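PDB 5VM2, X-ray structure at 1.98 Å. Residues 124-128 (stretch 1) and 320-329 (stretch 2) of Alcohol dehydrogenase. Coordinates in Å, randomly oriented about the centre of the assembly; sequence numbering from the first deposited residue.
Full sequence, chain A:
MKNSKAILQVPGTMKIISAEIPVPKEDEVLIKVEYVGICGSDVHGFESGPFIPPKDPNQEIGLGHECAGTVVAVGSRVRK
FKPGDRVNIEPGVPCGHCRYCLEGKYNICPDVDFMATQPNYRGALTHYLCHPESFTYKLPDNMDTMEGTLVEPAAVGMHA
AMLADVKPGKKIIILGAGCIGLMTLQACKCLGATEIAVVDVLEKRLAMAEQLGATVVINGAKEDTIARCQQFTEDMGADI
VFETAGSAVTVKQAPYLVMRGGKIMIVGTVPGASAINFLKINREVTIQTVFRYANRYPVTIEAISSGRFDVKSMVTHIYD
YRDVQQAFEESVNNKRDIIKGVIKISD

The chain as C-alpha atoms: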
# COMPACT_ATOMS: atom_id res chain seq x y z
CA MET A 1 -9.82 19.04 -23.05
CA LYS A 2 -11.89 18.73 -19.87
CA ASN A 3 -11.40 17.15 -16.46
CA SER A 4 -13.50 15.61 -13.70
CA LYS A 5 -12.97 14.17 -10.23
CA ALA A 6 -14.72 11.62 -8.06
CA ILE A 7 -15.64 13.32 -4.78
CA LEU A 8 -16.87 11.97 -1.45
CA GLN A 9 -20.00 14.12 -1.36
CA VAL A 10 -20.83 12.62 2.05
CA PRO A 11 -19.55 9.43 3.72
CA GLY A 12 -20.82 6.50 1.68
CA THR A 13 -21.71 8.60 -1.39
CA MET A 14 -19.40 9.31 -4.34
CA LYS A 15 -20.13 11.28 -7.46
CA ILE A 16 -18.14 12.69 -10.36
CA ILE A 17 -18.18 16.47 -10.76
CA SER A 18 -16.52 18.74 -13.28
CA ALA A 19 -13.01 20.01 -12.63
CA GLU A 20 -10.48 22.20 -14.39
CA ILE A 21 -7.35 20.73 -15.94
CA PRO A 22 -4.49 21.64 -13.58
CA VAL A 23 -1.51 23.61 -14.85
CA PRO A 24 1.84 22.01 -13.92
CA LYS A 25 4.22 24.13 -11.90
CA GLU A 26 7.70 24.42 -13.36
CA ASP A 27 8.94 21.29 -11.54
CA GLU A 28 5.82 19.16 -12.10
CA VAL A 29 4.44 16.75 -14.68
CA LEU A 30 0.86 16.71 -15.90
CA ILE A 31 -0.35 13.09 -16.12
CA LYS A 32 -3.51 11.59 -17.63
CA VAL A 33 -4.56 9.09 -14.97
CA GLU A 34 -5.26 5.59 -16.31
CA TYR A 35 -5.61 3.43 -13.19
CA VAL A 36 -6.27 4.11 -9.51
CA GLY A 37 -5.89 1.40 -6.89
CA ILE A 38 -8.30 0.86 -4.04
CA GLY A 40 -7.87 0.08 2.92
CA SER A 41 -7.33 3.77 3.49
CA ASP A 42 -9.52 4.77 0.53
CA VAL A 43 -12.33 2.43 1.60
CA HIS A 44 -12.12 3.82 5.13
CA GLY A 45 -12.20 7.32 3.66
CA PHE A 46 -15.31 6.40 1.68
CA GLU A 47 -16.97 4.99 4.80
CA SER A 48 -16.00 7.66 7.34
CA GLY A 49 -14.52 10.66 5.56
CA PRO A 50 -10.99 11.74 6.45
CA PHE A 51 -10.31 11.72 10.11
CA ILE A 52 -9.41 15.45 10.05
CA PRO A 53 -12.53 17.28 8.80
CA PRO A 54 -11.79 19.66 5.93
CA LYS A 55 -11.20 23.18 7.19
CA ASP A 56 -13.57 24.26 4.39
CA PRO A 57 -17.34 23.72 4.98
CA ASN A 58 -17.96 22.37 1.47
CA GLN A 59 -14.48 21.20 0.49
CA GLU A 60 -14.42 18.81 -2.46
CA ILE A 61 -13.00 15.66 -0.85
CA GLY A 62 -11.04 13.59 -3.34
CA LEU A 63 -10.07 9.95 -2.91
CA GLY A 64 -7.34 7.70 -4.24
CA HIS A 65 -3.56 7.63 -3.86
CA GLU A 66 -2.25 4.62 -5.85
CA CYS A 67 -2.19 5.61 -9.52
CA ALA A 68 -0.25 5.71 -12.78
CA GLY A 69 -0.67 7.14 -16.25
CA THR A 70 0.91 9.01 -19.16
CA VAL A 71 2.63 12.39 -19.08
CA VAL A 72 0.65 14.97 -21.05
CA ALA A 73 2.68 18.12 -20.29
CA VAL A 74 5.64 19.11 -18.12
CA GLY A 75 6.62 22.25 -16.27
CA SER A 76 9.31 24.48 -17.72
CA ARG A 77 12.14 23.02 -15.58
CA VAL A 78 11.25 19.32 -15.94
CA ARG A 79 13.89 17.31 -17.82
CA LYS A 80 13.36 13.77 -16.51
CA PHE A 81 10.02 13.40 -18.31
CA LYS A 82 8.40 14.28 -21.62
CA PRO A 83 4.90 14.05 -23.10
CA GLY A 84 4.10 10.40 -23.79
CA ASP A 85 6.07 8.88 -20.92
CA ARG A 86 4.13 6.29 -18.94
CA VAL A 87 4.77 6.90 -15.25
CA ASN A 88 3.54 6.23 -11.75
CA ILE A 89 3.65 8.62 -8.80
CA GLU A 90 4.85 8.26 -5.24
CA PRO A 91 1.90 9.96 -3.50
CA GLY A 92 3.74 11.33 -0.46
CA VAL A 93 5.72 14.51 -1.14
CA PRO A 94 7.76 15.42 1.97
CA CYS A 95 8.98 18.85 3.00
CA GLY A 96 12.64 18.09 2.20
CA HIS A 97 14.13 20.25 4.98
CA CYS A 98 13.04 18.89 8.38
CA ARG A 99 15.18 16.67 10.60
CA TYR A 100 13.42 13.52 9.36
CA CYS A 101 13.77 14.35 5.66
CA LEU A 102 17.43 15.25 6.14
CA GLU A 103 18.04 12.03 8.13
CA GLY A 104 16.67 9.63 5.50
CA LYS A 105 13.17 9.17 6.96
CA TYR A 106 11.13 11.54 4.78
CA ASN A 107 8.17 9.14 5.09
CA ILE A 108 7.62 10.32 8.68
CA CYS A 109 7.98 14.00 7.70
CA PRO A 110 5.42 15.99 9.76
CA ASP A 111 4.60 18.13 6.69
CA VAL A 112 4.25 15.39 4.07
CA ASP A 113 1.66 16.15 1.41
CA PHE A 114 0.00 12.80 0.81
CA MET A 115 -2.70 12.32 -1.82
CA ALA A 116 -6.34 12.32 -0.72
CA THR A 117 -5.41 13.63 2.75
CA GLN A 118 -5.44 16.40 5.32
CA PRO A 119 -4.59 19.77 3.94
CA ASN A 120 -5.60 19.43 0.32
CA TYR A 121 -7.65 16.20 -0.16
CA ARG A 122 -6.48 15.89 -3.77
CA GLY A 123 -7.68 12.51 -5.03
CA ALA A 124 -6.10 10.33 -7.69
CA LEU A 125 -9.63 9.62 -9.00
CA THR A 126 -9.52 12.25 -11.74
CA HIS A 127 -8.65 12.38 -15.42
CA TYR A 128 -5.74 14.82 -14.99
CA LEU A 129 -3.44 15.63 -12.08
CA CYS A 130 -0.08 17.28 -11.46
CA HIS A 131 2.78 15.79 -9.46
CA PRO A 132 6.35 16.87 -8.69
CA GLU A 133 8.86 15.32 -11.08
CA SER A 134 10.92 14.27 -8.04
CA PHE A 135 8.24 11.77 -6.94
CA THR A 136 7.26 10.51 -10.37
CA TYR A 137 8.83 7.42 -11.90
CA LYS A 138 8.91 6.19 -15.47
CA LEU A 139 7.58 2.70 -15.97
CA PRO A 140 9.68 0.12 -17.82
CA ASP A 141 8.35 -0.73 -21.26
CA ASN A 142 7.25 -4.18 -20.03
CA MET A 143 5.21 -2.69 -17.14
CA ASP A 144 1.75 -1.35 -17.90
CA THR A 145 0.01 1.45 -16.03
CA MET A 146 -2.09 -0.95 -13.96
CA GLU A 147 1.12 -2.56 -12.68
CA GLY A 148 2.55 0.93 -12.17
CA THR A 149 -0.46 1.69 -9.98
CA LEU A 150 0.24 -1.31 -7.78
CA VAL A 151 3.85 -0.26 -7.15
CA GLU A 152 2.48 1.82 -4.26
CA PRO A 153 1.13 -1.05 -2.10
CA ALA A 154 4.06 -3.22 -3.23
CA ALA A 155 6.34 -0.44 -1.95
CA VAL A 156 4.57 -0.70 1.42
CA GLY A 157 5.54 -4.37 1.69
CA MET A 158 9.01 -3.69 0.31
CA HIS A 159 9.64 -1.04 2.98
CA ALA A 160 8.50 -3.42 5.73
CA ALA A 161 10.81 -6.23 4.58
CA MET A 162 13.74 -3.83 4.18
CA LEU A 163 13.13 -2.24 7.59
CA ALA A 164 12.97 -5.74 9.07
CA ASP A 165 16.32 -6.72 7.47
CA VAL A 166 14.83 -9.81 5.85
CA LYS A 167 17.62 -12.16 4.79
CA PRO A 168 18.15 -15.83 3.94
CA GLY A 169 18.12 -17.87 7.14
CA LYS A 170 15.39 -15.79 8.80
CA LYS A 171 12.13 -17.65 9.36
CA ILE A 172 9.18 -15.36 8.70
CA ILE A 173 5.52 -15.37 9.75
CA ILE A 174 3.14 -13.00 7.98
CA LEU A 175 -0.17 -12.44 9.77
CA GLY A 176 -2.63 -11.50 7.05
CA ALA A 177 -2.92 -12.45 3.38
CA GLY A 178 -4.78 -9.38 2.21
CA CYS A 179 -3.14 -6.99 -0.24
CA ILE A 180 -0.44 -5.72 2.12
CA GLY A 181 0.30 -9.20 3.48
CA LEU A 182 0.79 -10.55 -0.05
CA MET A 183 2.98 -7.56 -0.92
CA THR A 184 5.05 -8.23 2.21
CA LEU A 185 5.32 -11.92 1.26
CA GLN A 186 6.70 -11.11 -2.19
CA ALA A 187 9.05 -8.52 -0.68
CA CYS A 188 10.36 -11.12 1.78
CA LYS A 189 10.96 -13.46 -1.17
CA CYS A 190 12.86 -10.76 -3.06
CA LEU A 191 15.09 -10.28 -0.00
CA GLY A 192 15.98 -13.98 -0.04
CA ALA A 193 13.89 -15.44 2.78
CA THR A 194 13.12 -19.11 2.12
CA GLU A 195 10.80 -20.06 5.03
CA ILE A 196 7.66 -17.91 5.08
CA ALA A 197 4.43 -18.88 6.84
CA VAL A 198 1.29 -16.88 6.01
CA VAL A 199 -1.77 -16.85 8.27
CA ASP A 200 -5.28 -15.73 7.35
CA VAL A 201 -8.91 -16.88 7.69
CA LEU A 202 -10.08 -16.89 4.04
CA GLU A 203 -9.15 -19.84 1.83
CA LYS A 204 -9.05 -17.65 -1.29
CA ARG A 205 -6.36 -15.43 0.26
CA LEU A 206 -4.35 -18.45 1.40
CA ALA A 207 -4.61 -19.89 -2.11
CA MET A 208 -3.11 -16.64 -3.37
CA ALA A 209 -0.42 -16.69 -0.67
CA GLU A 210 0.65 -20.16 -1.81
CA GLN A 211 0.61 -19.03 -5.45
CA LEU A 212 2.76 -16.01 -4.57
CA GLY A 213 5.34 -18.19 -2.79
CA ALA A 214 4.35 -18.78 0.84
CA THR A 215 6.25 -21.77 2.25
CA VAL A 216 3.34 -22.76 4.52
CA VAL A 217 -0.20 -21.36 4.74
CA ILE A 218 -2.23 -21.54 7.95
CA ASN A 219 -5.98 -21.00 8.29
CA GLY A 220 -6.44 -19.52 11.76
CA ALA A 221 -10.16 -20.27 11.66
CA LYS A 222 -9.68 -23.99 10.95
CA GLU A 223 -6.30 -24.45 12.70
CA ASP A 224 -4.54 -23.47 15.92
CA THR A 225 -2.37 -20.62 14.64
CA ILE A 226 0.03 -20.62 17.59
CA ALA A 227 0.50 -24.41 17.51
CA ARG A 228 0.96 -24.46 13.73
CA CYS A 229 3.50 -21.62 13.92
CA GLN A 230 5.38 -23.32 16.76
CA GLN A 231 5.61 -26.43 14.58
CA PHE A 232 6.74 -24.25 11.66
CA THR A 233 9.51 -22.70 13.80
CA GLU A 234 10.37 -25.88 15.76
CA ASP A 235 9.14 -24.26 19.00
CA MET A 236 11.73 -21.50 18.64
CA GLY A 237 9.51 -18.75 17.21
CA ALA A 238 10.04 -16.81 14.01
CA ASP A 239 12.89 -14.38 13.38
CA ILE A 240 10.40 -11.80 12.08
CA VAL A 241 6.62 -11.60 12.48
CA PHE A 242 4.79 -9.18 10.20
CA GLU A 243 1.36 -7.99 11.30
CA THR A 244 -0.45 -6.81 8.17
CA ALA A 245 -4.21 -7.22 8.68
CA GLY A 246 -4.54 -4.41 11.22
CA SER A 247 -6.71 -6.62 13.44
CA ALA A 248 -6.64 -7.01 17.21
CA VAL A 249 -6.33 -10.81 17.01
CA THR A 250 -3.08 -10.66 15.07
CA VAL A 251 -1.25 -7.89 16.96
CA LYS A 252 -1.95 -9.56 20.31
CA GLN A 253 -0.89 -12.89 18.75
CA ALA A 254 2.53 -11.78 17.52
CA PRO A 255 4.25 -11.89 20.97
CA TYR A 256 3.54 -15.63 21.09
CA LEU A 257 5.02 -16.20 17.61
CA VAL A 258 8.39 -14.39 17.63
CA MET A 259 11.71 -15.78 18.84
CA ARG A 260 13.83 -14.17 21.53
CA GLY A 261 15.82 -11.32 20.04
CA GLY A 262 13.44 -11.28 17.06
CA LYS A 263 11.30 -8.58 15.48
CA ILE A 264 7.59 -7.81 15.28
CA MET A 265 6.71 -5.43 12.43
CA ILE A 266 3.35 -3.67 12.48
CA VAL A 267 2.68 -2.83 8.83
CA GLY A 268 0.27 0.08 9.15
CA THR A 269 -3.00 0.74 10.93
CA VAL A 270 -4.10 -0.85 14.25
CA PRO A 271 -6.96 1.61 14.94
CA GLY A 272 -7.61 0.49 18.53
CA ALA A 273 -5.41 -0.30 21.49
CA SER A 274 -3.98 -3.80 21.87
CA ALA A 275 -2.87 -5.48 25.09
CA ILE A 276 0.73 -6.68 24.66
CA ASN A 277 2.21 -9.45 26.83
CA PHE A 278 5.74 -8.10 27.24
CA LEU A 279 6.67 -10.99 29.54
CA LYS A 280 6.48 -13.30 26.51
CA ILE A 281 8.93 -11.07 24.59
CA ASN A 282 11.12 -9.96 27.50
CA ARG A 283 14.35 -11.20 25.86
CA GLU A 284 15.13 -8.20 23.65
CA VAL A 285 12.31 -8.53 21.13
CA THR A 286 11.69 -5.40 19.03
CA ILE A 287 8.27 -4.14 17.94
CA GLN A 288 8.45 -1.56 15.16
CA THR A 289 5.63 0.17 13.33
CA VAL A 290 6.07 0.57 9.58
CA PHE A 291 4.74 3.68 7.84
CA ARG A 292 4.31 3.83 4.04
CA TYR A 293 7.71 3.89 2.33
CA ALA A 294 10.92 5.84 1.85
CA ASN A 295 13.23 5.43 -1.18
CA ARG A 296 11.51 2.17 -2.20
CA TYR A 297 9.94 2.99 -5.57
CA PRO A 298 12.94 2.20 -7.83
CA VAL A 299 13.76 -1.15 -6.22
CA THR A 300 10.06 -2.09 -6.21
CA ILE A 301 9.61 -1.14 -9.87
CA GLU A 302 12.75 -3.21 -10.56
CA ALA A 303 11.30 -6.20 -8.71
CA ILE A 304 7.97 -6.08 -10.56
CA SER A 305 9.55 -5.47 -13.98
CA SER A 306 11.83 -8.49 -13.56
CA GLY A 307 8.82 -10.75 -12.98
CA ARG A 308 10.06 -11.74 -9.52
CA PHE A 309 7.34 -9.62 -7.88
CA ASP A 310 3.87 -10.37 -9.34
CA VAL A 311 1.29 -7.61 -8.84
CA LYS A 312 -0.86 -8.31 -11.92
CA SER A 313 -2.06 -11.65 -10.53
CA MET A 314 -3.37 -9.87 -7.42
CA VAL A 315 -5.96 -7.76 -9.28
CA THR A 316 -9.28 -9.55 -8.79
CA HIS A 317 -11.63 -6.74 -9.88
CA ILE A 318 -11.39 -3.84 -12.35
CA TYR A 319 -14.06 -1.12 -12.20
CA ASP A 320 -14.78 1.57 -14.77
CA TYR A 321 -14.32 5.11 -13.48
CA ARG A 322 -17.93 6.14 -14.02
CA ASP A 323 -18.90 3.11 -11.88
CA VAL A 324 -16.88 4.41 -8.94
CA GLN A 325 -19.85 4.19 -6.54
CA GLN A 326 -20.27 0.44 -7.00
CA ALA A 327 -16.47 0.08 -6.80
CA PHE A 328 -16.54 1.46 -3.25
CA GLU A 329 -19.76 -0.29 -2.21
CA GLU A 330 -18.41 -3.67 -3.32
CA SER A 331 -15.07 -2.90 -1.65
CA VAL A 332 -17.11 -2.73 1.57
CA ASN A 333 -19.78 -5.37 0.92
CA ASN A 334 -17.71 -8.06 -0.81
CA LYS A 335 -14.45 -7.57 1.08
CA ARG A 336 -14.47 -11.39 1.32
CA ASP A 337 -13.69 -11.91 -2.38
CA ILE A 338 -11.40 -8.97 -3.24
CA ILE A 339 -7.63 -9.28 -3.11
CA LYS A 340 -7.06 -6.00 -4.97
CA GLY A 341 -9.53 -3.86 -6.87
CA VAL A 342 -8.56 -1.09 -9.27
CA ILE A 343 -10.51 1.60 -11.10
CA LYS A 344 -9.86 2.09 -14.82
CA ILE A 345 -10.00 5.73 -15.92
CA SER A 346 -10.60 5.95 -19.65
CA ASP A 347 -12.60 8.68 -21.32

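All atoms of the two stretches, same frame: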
# COMPACT_ATOMS: atom_id res chain seq x y z
N ALA A 124 -6.59 10.87 -6.43
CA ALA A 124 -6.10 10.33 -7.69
C ALA A 124 -7.23 10.01 -8.66
O ALA A 124 -6.98 9.88 -9.86
CB ALA A 124 -5.25 9.09 -7.44
N LEU A 125 -8.46 9.88 -8.16
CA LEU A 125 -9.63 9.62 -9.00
C LEU A 125 -9.99 10.90 -9.74
O LEU A 125 -10.86 11.68 -9.34
CB LEU A 125 -10.79 9.11 -8.15
CG LEU A 125 -10.56 7.72 -7.54
CD1 LEU A 125 -11.61 7.40 -6.50
CD2 LEU A 125 -10.55 6.67 -8.64
N THR A 126 -9.29 11.11 -10.86
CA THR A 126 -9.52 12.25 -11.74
C THR A 126 -8.85 11.92 -13.07
O THR A 126 -8.02 11.01 -13.14
CB THR A 126 -8.96 13.55 -11.15
OG1 THR A 126 -9.19 14.64 -12.05
CG2 THR A 126 -7.47 13.42 -10.89
N HIS A 127 -9.25 12.64 -14.12
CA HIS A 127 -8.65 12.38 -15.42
C HIS A 127 -7.25 12.97 -15.53
O HIS A 127 -6.39 12.39 -16.20
CB HIS A 127 -9.54 12.93 -16.54
CG HIS A 127 -10.77 12.11 -16.78
ND1 HIS A 127 -10.74 10.86 -17.35
CD2 HIS A 127 -12.08 12.38 -16.54
CE1 HIS A 127 -11.97 10.38 -17.44
NE2 HIS A 127 -12.80 11.29 -16.95
N TYR A 128 -7.00 14.10 -14.87
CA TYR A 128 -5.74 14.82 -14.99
C TYR A 128 -5.29 15.30 -13.62
O TYR A 128 -6.10 15.84 -12.85
CB TYR A 128 -5.88 16.03 -15.93
CG TYR A 128 -6.17 15.67 -17.37
CD1 TYR A 128 -5.14 15.40 -18.26
CD2 TYR A 128 -7.47 15.59 -17.84
CE1 TYR A 128 -5.39 15.06 -19.58
CE2 TYR A 128 -7.74 15.25 -19.16
CZ TYR A 128 -6.70 14.99 -20.02
OH TYR A 128 -6.95 14.65 -21.33
N ASP A 320 -14.83 0.35 -13.98
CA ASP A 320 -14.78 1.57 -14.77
C ASP A 320 -14.92 2.79 -13.86
O ASP A 320 -15.56 2.73 -12.80
CB ASP A 320 -15.87 1.57 -15.84
CG ASP A 320 -15.49 0.76 -17.07
OD1 ASP A 320 -14.28 0.64 -17.35
OD2 ASP A 320 -16.40 0.25 -17.76
N TYR A 321 -14.32 3.90 -14.29
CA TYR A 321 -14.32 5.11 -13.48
C TYR A 321 -15.73 5.64 -13.24
O TYR A 321 -16.06 6.06 -12.13
CB TYR A 321 -13.43 6.16 -14.16
CG TYR A 321 -13.53 7.57 -13.63
CD1 TYR A 321 -13.06 7.90 -12.36
CD2 TYR A 321 -14.06 8.58 -14.42
CE1 TYR A 321 -13.14 9.20 -11.89
CE2 TYR A 321 -14.14 9.88 -13.95
CZ TYR A 321 -13.68 10.18 -12.69
OH TYR A 321 -13.77 11.48 -12.24
N ARG A 322 -16.58 5.62 -14.27
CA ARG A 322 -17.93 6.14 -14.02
C ARG A 322 -18.72 5.24 -13.08
O ARG A 322 -19.66 5.71 -12.43
CB ARG A 322 -18.68 6.33 -15.34
CG ARG A 322 -20.15 6.73 -15.18
CD ARG A 322 -20.87 6.88 -16.52
NE ARG A 322 -22.23 6.36 -16.47
CZ ARG A 322 -23.13 6.52 -17.44
NH1 ARG A 322 -22.81 7.20 -18.53
NH2 ARG A 322 -24.35 6.01 -17.31
N ASP A 323 -18.29 4.00 -12.86
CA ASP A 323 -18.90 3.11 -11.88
C ASP A 323 -18.23 3.19 -10.51
O ASP A 323 -18.21 2.20 -9.78
CB ASP A 323 -18.87 1.67 -12.39
CG ASP A 323 -19.62 1.49 -13.70
OD1 ASP A 323 -20.73 2.05 -13.83
OD2 ASP A 323 -19.10 0.80 -14.60
N VAL A 324 -17.70 4.36 -10.15
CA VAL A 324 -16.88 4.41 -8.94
C VAL A 324 -17.71 4.13 -7.69
O VAL A 324 -17.23 3.52 -6.73
CB VAL A 324 -16.15 5.76 -8.84
CG1 VAL A 324 -17.14 6.92 -8.89
CG2 VAL A 324 -15.31 5.83 -7.57
N GLN A 325 -19.01 4.44 -7.71
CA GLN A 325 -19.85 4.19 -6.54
C GLN A 325 -19.91 2.71 -6.21
O GLN A 325 -19.68 2.30 -5.06
CB GLN A 325 -21.25 4.75 -6.78
CG GLN A 325 -22.22 4.62 -5.60
CD GLN A 325 -21.68 5.21 -4.30
OE1 GLN A 325 -20.89 6.15 -4.31
NE2 GLN A 325 -22.09 4.64 -3.18
N GLN A 326 -20.25 1.88 -7.20
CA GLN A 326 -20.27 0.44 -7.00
C GLN A 326 -18.90 -0.07 -6.57
O GLN A 326 -18.80 -0.93 -5.68
CB GLN A 326 -20.72 -0.26 -8.28
CG GLN A 326 -20.19 -1.68 -8.44
CD GLN A 326 -20.82 -2.40 -9.61
OE1 GLN A 326 -21.31 -1.78 -10.55
NE2 GLN A 326 -20.80 -3.73 -9.56
N ALA A 327 -17.83 0.46 -7.17
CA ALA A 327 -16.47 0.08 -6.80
C ALA A 327 -16.25 0.20 -5.29
O ALA A 327 -15.64 -0.68 -4.68
CB ALA A 327 -15.45 0.93 -7.55
N PHE A 328 -16.75 1.27 -4.68
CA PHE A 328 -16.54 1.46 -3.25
C PHE A 328 -17.55 0.68 -2.42
O PHE A 328 -17.21 0.20 -1.34
CB PHE A 328 -16.57 2.94 -2.91
CG PHE A 328 -15.25 3.62 -3.10
CD1 PHE A 328 -14.23 3.46 -2.17
CD2 PHE A 328 -15.00 4.39 -4.23
CE1 PHE A 328 -13.00 4.07 -2.35
CE2 PHE A 328 -13.78 5.01 -4.41
CZ PHE A 328 -12.77 4.84 -3.47
N GLU A 329 -18.79 0.55 -2.90
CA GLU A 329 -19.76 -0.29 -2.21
C GLU A 329 -19.28 -1.73 -2.15
O GLU A 329 -19.25 -2.35 -1.08
CB GLU A 329 -21.12 -0.20 -2.90
CG GLU A 329 -21.80 1.15 -2.74
CD GLU A 329 -23.08 1.27 -3.55
OE1 GLU A 329 -23.46 0.28 -4.22
OE2 GLU A 329 -23.70 2.35 -3.52

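Contact between residues 124-128 and 320-329 of Alcohol dehydrogenase, a small, largely apolar junction that buries 244 Å² in all and is crossed by no hydrogen bond. Tyr-321 and Leu-125 cover the most surface, and their CA atoms, 7.9 Å apart, mark the closest approach of the two backbones. The CA-to-CB bond of Tyr-321 points toward the other stretch, and with chi1 in the t well its ring extends alongside residues 125-127. Leu-125 CB lies 4.4 Å from Tyr-321 CE1, and the phenol OH of Tyr-321 ends 4.1 Å from Leu-125 O, too far for a hydrogen bond; that hydroxyl is satisfied elsewhere in the structure. His-127 meets the same ring on the CE2 side, its NE2 3.6 Å from Tyr-321 CE2. The two rings, with centroids 5.0 Å apart and planes at 70°, form an oblique aromatic pair. Leu-125 starts sideways, but its m,t side chain carries its CD1 methyl to the helix that includes Val-324 and Phe-328. There CD1 of Leu-125 sits 4.2 Å from CG2 of Val-324 and 3.8 Å from CE2 of Phe-328, meeting the Phe-328 ring at its edge. Val-324 and Phe-328 are one helical turn apart, which puts both within reach of the one methyl; Phe-328 N also donates to Val-324 O (3.1 Å).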